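Local atomic coordinates of phosphoribosyl-glycinamide (GAR) synthetase (Cryptococcus neoformans var. grubii serotype A, PDB entry 7LVO), a protein that catalyses, as the N-terminal GAR synthetase half of bifunctional ADE5,7, the ATP-dependent joining of phosphoribosylamine to glycine in purine biosynthesis. Residues 258-262 with 460-466; 275-281 with 376-382. All coordinates share one frame; numbering follows the deposited sequence.

Both contacts tie the ATP-grasp portion of the chain to the C domain of GAR synthetase, and both are buried, though their chemistry differs with their position in one antiparallel sheet. Contact 2 lies within the sheet, joining strands 277-280 and 377-384 through regular backbone hydrogen bonds, with mostly apolar side chains on the two faces. Contact 1 lies at the margin, where outermost strand 259-263 meets a loop near the chain terminus; there side chains do the work, with arginines and an isoleucine gathered round a histidine. Strands 259-263 and 277-280 are neighbours, so the contacts share a seam: the backbone O of His261 and N of Met276 lie 2.8 Å apart, probably hydrogen-bonded.

Contact 1: residues 258-262 with 460-466; sequences AQDHK and RRDIAYR
Gln259 meets Arg466 through its amide, which stands perpendicular to the guanidinium. Its NE2 lies at the guanidinium edge, 2.8 Å from Arg466 NH1, but two donors cannot bond; the amide is held instead by Tyr279 OH and the backbone O of Glu240. The CB of Asp260 points away, and its carbonyl O lies 3.5 Å from Arg466 NH2. This sheet-margin strand, from the ATP-grasp portion, thus faces a C-terminal loop that contains a type II beta turn, Asp462 to Tyr465, closed by a bond from Tyr465 N to Asp462 O. Next comes His261. With CG beside the backbone N (chi1 -68°), its ring enters between two side chains: the methyl CD1 of Ile463 makes a CH-pi contact over one face, 4.0 Å from the ring centroid, while Arg466 NH2 lies over the opposite face, offset toward the rim. His261 NE2 comes to 3.1 Å from the turn nitrogen, Ala464 N. His261 ND1 also lies over one face of the Arg460 guanidinium, at too poor an angle to bond. Arg460 grips Asp462 side-on in a salt bridge, NE to OD1 at 3.1 Å and NH2 to OD2; Arg460 NH1 reaches Arg263 O, and Gly267 N also bonds Asp462 OD2.

Contact 2: residues 275-281 with 376-382; sequences GMGAYAP and GYAVSVV
Strands 277-280 and 377-382 run exactly antiparallel (180°), their axes 4.7 Å apart, with Ala278-Ser380 and Ala280-Ala378 as hydrogen-bonded pairs, each joined by two reciprocal N-H...O bonds, and Gly277-Val381 and Tyr279-Val379 as non-hydrogen-bonded pairs. Beyond the regular ladder, Val382 N still reaches Met276 O at 3.0 Å, but from 46° above the carbonyl plane; a bridging water donates to this same oxygen and to Val382 O. Side chains at this end are apolar: Met276, bent at chi2 and chi3, brings its methyl CE to 4.1 Å from Val382 CG1, the two crossing at about a right angle. Gly277 adopts backbone angles that call for glycine, and its CA passes 3.0 Å from Ser380 O. Ser380 places OG between its backbone N and carbonyl carbon (chi1 61°), where it accepts a weak bond of 3.2 Å from Ala278 N; its stronger partner is Pro339 O. The opposite sheet face carries Tyr279 CB against Val379 CG2 at 4.0 Å, while the tyrosine ring leads away from the partner strand. At the far end, a cis peptide precedes Pro281, whose CD packs 3.6 Å from Tyr377 CD2, and whose carbonyl O lies in the plane of the Tyr377 ring, at its edge, 3.4 Å from CE2. The pairing brings an ATP-grasp strand into one sheet with the C-terminal domain, and helices pack on both faces: helix 340-344 on Ala278, Ala280, Ala378 and Ser380, helix 438-449 on Val379 and Tyr377. Laterally, 277-280 is flanked by strand 259-263 and 377-384 by strand 427-435, so both strands lie inside the sheet.

Contact 1: residues 258-262 with 460-466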
ATOM      1  N   ALA A 258      -0.459  11.531  -3.021  1.00 20.25           N
ATOM      2  CA  ALA A 258       0.958  11.208  -3.043  1.00 24.99           C
ATOM      3  C   ALA A 258       1.358  10.715  -4.425  1.00 23.92           C
ATOM      4  O   ALA A 258       0.518  10.334  -5.240  1.00 29.30           O
ATOM      5  CB  ALA A 258       1.299  10.145  -1.988  1.00 27.36           C
ATOM      6  N   GLN A 259       2.667  10.744  -4.684  1.00 26.32           N
ATOM      7  CA  GLN A 259       3.248  10.171  -5.888  1.00 20.11           C
ATOM      8  C   GLN A 259       4.393   9.250  -5.484  1.00 21.90           C
ATOM      9  O   GLN A 259       5.186   9.588  -4.600  1.00 26.91           O
ATOM     10  CB  GLN A 259       3.759  11.247  -6.845  1.00 24.90           C
ATOM     11  CG  GLN A 259       2.662  11.923  -7.650  1.00 33.79           C
ATOM     12  CD  GLN A 259       3.216  12.808  -8.754  1.00 37.82           C
ATOM     13  OE1 GLN A 259       3.577  13.962  -8.519  1.00 39.89           O
ATOM     14  NE2 GLN A 259       3.292  12.266  -9.965  1.00 32.14           N
ATOM     15  N   ASP A 260       4.478   8.097  -6.139  1.00 24.98           N
ATOM     16  CA  ASP A 260       5.485   7.087  -5.856  1.00 31.26           C
ATOM     17  C   ASP A 260       6.390   6.898  -7.065  1.00 33.82           C
ATOM     18  O   ASP A 260       6.009   7.179  -8.204  1.00 40.72           O
ATOM     19  CB  ASP A 260       4.818   5.757  -5.472  1.00 29.76           C
ATOM     20  CG  ASP A 260       5.821   4.657  -5.188  1.00 41.92           C
ATOM     21  OD1 ASP A 260       6.809   4.917  -4.465  1.00 43.29           O
ATOM     22  OD2 ASP A 260       5.620   3.530  -5.684  1.00 44.87           O
ATOM     23  N   HIS A 261       7.608   6.429  -6.798  1.00 32.13           N
ATOM     24  CA  HIS A 261       8.600   6.140  -7.834  1.00 34.88           C
ATOM     25  C   HIS A 261       8.727   4.621  -7.952  1.00 31.40           C
ATOM     26  O   HIS A 261       9.441   3.987  -7.171  1.00 29.20           O
ATOM     27  CB  HIS A 261       9.943   6.780  -7.500  1.00 26.44           C
ATOM     28  CG  HIS A 261       9.933   8.271  -7.554  1.00 30.00           C
ATOM     29  ND1 HIS A 261      10.328   8.977  -8.669  1.00 37.50           N
ATOM     30  CD2 HIS A 261       9.576   9.194  -6.632  1.00 32.78           C
ATOM     31  CE1 HIS A 261      10.217  10.270  -8.430  1.00 39.64           C
ATOM     32  NE2 HIS A 261       9.761  10.429  -7.203  1.00 32.73           N
ATOM     33  N   LYS A 262       8.041   4.048  -8.942  1.00 30.17           N
ATOM     34  CA  LYS A 262       8.010   2.597  -9.075  1.00 34.06           C
ATOM     35  C   LYS A 262       9.331   2.055  -9.610  1.00 36.30           C
ATOM     36  O   LYS A 262       9.764   0.967  -9.218  1.00 40.52           O
ATOM     37  CB  LYS A 262       6.858   2.180  -9.992  1.00 44.86           C
ATOM     38  CG  LYS A 262       5.473   2.462  -9.435  1.00 50.17           C
ATOM     39  CD  LYS A 262       4.386   2.069 -10.436  1.00 61.71           C
ATOM     40  CE  LYS A 262       2.993   2.242  -9.844  1.00 72.94           C
ATOM     41  NZ  LYS A 262       1.920   1.855 -10.809  1.00 58.14           N
ATOM     42  N   ARG A 460      17.714   5.910  -5.169  1.00 29.29           N
ATOM     43  CA  ARG A 460      17.600   6.950  -6.183  1.00 33.64           C
ATOM     44  C   ARG A 460      17.832   8.316  -5.548  1.00 30.19           C
ATOM     45  O   ARG A 460      17.291   8.615  -4.483  1.00 26.97           O
ATOM     46  CB  ARG A 460      16.225   6.903  -6.851  1.00 31.64           C
ATOM     47  CG  ARG A 460      16.024   5.717  -7.779  1.00 35.76           C
ATOM     48  CD  ARG A 460      14.626   5.703  -8.390  1.00 35.20           C
ATOM     49  NE  ARG A 460      14.309   6.945  -9.091  1.00 36.81           N
ATOM     50  CZ  ARG A 460      13.244   7.118  -9.866  1.00 32.81           C
ATOM     51  NH1 ARG A 460      12.383   6.140 -10.089  1.00 32.89           N
ATOM     52  NH2 ARG A 460      13.041   8.304 -10.433  1.00 33.64           N
ATOM     53  N   ARG A 461      18.640   9.145  -6.206  1.00 30.54           N
ATOM     54  CA  ARG A 461      18.926  10.486  -5.717  1.00 31.06           C
ATOM     55  C   ARG A 461      17.929  11.526  -6.211  1.00 27.33           C
ATOM     56  O   ARG A 461      18.007  12.686  -5.788  1.00 34.28           O
ATOM     57  CB  ARG A 461      20.339  10.901  -6.131  1.00 42.21           C
ATOM     58  CG  ARG A 461      21.436   9.986  -5.606  1.00 36.43           C
ATOM     59  CD  ARG A 461      22.792  10.380  -6.179  1.00 34.10           C
ATOM     60  NE  ARG A 461      22.830  10.229  -7.629  1.00 44.87           N
ATOM     61  CZ  ARG A 461      23.844  10.608  -8.396  1.00 59.07           C
ATOM     62  NH1 ARG A 461      24.927  11.172  -7.882  1.00 53.05           N
ATOM     63  NH2 ARG A 461      23.769  10.418  -9.710  1.00 54.77           N
ATOM     64  N   ASP A 462      16.994  11.145  -7.081  1.00 30.68           N
ATOM     65  CA  ASP A 462      16.090  12.094  -7.722  1.00 34.85           C
ATOM     66  C   ASP A 462      14.646  11.932  -7.252  1.00 35.36           C
ATOM     67  O   ASP A 462      13.711  12.263  -7.983  1.00 30.80           O
ATOM     68  CB  ASP A 462      16.162  11.943  -9.242  1.00 36.07           C
ATOM     69  CG  ASP A 462      15.704  10.574  -9.710  1.00 37.65           C
ATOM     70  OD1 ASP A 462      15.799   9.612  -8.913  1.00 35.25           O
ATOM     71  OD2 ASP A 462      15.249  10.459 -10.865  1.00 33.08           O
ATOM     72  N   ILE A 463      14.446  11.421  -6.035  1.00 30.13           N
ATOM     73  CA  ILE A 463      13.093  11.307  -5.504  1.00 29.53           C
ATOM     74  C   ILE A 463      12.465  12.690  -5.435  1.00 22.57           C
ATOM     75  O   ILE A 463      13.041  13.625  -4.861  1.00 25.80           O
ATOM     76  CB  ILE A 463      13.109  10.629  -4.127  1.00 30.43           C
ATOM     77  CG1 ILE A 463      13.662   9.213  -4.244  1.00 26.14           C
ATOM     78  CG2 ILE A 463      11.701  10.622  -3.524  1.00 35.36           C
ATOM     79  CD1 ILE A 463      12.833   8.271  -5.100  1.00 26.55           C
ATOM     80  N   ALA A 464      11.279  12.825  -6.029  1.00 24.28           N
ATOM     81  CA  ALA A 464      10.529  14.074  -6.085  1.00 28.14           C
ATOM     82  C   ALA A 464      11.191  15.122  -6.977  1.00 46.59           C
ATOM     83  O   ALA A 464      10.861  16.313  -6.890  1.00 42.43           O
ATOM     84  CB  ALA A 464      10.309  14.657  -4.686  1.00 28.34           C
ATOM     85  N   TYR A 465      12.117  14.703  -7.844  1.00 57.90           N
ATOM     86  CA  TYR A 465      12.810  15.659  -8.701  1.00 65.57           C
ATOM     87  C   TYR A 465      11.855  16.292  -9.705  1.00 64.85           C
ATOM     88  O   TYR A 465      11.931  17.498  -9.966  1.00 57.59           O
ATOM     89  CB  TYR A 465      13.974  14.971  -9.424  1.00 48.29           C
ATOM     90  CG  TYR A 465      13.610  14.410 -10.784  1.00 48.29           C
ATOM     91  CD1 TYR A 465      12.996  13.167 -10.906  1.00 48.29           C
ATOM     92  CD2 TYR A 465      13.878  15.128 -11.946  1.00 48.29           C
ATOM     93  CE1 TYR A 465      12.668  12.654 -12.154  1.00 48.29           C
ATOM     94  CE2 TYR A 465      13.550  14.625 -13.192  1.00 48.29           C
ATOM     95  CZ  TYR A 465      12.946  13.390 -13.291  1.00 48.29           C
ATOM     96  OH  TYR A 465      12.622  12.889 -14.535  1.00 48.29           O
ATOM     97  N   ARG A 466      10.944  15.500 -10.271  1.00 57.44           N
ATOM     98  CA  ARG A 466      10.036  15.987 -11.299  1.00 59.86           C
ATOM     99  C   ARG A 466       8.968  16.924 -10.752  1.00 67.98           C
ATOM    100  O   ARG A 466       8.224  17.514 -11.542  1.00 68.85           O
ATOM    101  CB  ARG A 466       9.384  14.799 -12.007  1.00 47.17           C
ATOM    102  CG  ARG A 466       8.872  13.735 -11.059  1.00 47.17           C
ATOM    103  CD  ARG A 466       8.559  12.442 -11.801  1.00 47.17           C
ATOM    104  NE  ARG A 466       8.047  11.419 -10.894  1.00 47.17           N
ATOM    105  CZ  ARG A 466       6.763  11.247 -10.619  1.00 47.17           C
ATOM    106  NH1 ARG A 466       5.832  12.003 -11.183  1.00 47.17           N
ATOM    107  NH2 ARG A 466       6.404  10.296  -9.760  1.00 47.17           N
TER

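Contact 2: residues 275-281 with 376-382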
ATOM      1  N   GLY A 275       8.236   0.289  -4.992  1.00 32.11           N
ATOM      2  CA  GLY A 275       8.252   1.687  -4.611  1.00 36.22           C
ATOM      3  C   GLY A 275       9.576   2.106  -4.008  1.00 29.41           C
ATOM      4  O   GLY A 275       9.944   1.634  -2.927  1.00 25.31           O
ATOM      5  N   MET A 276      10.306   2.980  -4.702  1.00 32.37           N
ATOM      6  CA  MET A 276      11.602   3.459  -4.237  1.00 25.17           C
ATOM      7  C   MET A 276      11.522   4.804  -3.529  1.00 20.48           C
ATOM      8  O   MET A 276      12.545   5.310  -3.071  1.00 27.98           O
ATOM      9  CB  MET A 276      12.581   3.562  -5.411  1.00 24.41           C
ATOM     10  CG  MET A 276      13.011   2.216  -5.994  1.00 25.64           C
ATOM     11  SD  MET A 276      13.839   1.164  -4.790  1.00 35.71           S
ATOM     12  CE  MET A 276      15.244   2.182  -4.330  1.00 28.77           C
ATOM     13  N   GLY A 277      10.337   5.392  -3.423  1.00 26.54           N
ATOM     14  CA  GLY A 277      10.193   6.659  -2.736  1.00 25.37           C
ATOM     15  C   GLY A 277       8.897   7.364  -3.076  1.00 25.75           C
ATOM     16  O   GLY A 277       8.342   7.162  -4.157  1.00 28.19           O
ATOM     17  N   ALA A 278       8.405   8.196  -2.161  1.00 28.61           N
ATOM     18  CA  ALA A 278       7.141   8.890  -2.369  1.00 32.44           C
ATOM     19  C   ALA A 278       7.188  10.254  -1.694  1.00 21.45           C
ATOM     20  O   ALA A 278       8.051  10.537  -0.860  1.00 24.24           O
ATOM     21  CB  ALA A 278       5.961   8.067  -1.830  1.00 28.54           C
ATOM     22  N   TYR A 279       6.245  11.104  -2.076  1.00 22.21           N
ATOM     23  CA  TYR A 279       6.143  12.444  -1.520  1.00 24.69           C
ATOM     24  C   TYR A 279       4.681  12.869  -1.552  1.00 27.81           C
ATOM     25  O   TYR A 279       3.885  12.367  -2.355  1.00 25.10           O
ATOM     26  CB  TYR A 279       7.019  13.448  -2.283  1.00 24.86           C
ATOM     27  CG  TYR A 279       6.779  13.472  -3.777  1.00 26.44           C
ATOM     28  CD1 TYR A 279       7.406  12.564  -4.614  1.00 31.49           C
ATOM     29  CD2 TYR A 279       5.915  14.398  -4.347  1.00 34.74           C
ATOM     30  CE1 TYR A 279       7.192  12.576  -5.978  1.00 26.19           C
ATOM     31  CE2 TYR A 279       5.689  14.418  -5.713  1.00 28.59           C
ATOM     32  CZ  TYR A 279       6.334  13.504  -6.521  1.00 33.39           C
ATOM     33  OH  TYR A 279       6.116  13.508  -7.881  1.00 35.05           O
ATOM     34  N   ALA A 280       4.337  13.804  -0.664  1.00 28.55           N
ATOM     35  CA  ALA A 280       2.968  14.292  -0.552  1.00 28.37           C
ATOM     36  C   ALA A 280       2.988  15.598   0.217  1.00 27.60           C
ATOM     37  O   ALA A 280       3.862  15.792   1.068  1.00 25.03           O
ATOM     38  CB  ALA A 280       2.069  13.264   0.162  1.00 24.51           C
ATOM     39  N   PRO A 281       2.050  16.522  -0.062  1.00 25.74           N
ATOM     40  CA  PRO A 281       1.046  16.431  -1.131  1.00 27.71           C
ATOM     41  C   PRO A 281       1.675  16.575  -2.516  1.00 21.63           C
ATOM     42  O   PRO A 281       2.538  17.409  -2.703  1.00 29.80           O
ATOM     43  CB  PRO A 281       0.099  17.610  -0.845  1.00 21.82           C
ATOM     44  CG  PRO A 281       0.384  18.018   0.557  1.00 27.82           C
ATOM     45  CD  PRO A 281       1.831  17.696   0.800  1.00 31.90           C
ATOM     46  N   GLY A 376       2.913  21.828   4.806  1.00 38.81           N
ATOM     47  CA  GLY A 376       4.182  21.399   4.269  1.00 37.21           C
ATOM     48  C   GLY A 376       4.086  20.098   3.495  1.00 30.78           C
ATOM     49  O   GLY A 376       3.016  19.657   3.075  1.00 28.79           O
ATOM     50  N   TYR A 377       5.244  19.464   3.324  1.00 31.65           N
ATOM     51  CA  TYR A 377       5.371  18.269   2.505  1.00 29.29           C
ATOM     52  C   TYR A 377       6.122  17.196   3.275  1.00 28.31           C
ATOM     53  O   TYR A 377       6.759  17.467   4.291  1.00 29.93           O
ATOM     54  CB  TYR A 377       6.106  18.574   1.183  1.00 30.57           C
ATOM     55  CG  TYR A 377       5.429  19.632   0.337  1.00 31.22           C
ATOM     56  CD1 TYR A 377       5.579  20.979   0.628  1.00 30.88           C
ATOM     57  CD2 TYR A 377       4.642  19.279  -0.750  1.00 28.31           C
ATOM     58  CE1 TYR A 377       4.960  21.950  -0.146  1.00 34.93           C
ATOM     59  CE2 TYR A 377       4.019  20.233  -1.522  1.00 29.96           C
ATOM     60  CZ  TYR A 377       4.181  21.568  -1.218  1.00 29.86           C
ATOM     61  OH  TYR A 377       3.561  22.528  -1.986  1.00 49.17           O
ATOM     62  N   ALA A 378       6.033  15.966   2.774  1.00 27.86           N
ATOM     63  CA  ALA A 378       6.728  14.825   3.358  1.00 28.20           C
ATOM     64  C   ALA A 378       7.293  13.971   2.233  1.00 21.21           C
ATOM     65  O   ALA A 378       6.693  13.856   1.157  1.00 21.38           O
ATOM     66  CB  ALA A 378       5.788  13.985   4.244  1.00 21.84           C
ATOM     67  N   VAL A 379       8.449  13.361   2.495  1.00 22.78           N
ATOM     68  CA  VAL A 379       9.160  12.573   1.500  1.00 21.99           C
ATOM     69  C   VAL A 379       9.706  11.314   2.159  1.00 21.14           C
ATOM     70  O   VAL A 379      10.098  11.325   3.326  1.00 22.48           O
ATOM     71  CB  VAL A 379      10.317  13.371   0.854  1.00 28.94           C
ATOM     72  CG1 VAL A 379      11.018  12.528  -0.202  1.00 34.34           C
ATOM     73  CG2 VAL A 379       9.809  14.678   0.265  1.00 32.74           C
ATOM     74  N   SER A 380       9.731  10.223   1.394  1.00 22.18           N
ATOM     75  CA  SER A 380      10.326   8.966   1.826  1.00 26.90           C
ATOM     76  C   SER A 380      11.252   8.474   0.729  1.00 22.83           C
ATOM     77  O   SER A 380      10.851   8.411  -0.436  1.00 24.56           O
ATOM     78  CB  SER A 380       9.258   7.909   2.132  1.00 23.73           C
ATOM     79  OG  SER A 380       8.478   7.604   0.987  1.00 28.07           O
ATOM     80  N   VAL A 381      12.481   8.121   1.096  1.00 24.19           N
ATOM     81  CA  VAL A 381      13.493   7.667   0.144  1.00 18.68           C
ATOM     82  C   VAL A 381      13.964   6.287   0.582  1.00 20.78           C
ATOM     83  O   VAL A 381      14.454   6.118   1.705  1.00 17.87           O
ATOM     84  CB  VAL A 381      14.672   8.642   0.054  1.00 24.73           C
ATOM     85  CG1 VAL A 381      15.731   8.088  -0.901  1.00 27.52           C
ATOM     86  CG2 VAL A 381      14.202  10.015  -0.411  1.00 24.91           C
ATOM     87  N   VAL A 382      13.831   5.309  -0.309  1.00 21.76           N
ATOM     88  CA  VAL A 382      14.079   3.911   0.012  1.00 20.14           C
ATOM     89  C   VAL A 382      15.540   3.575  -0.251  1.00 27.52           C
ATOM     90  O   VAL A 382      16.114   3.963  -1.276  1.00 24.54           O
ATOM     91  CB  VAL A 382      13.144   2.990  -0.801  1.00 25.45           C
ATOM     92  CG1 VAL A 382      13.550   1.530  -0.624  1.00 27.01           C
ATOM     93  CG2 VAL A 382      11.690   3.195  -0.387  1.00 24.52           C
TER
HETATM   94  O   HOH W   1      15.353   5.441  -3.524  1.00 22.75           O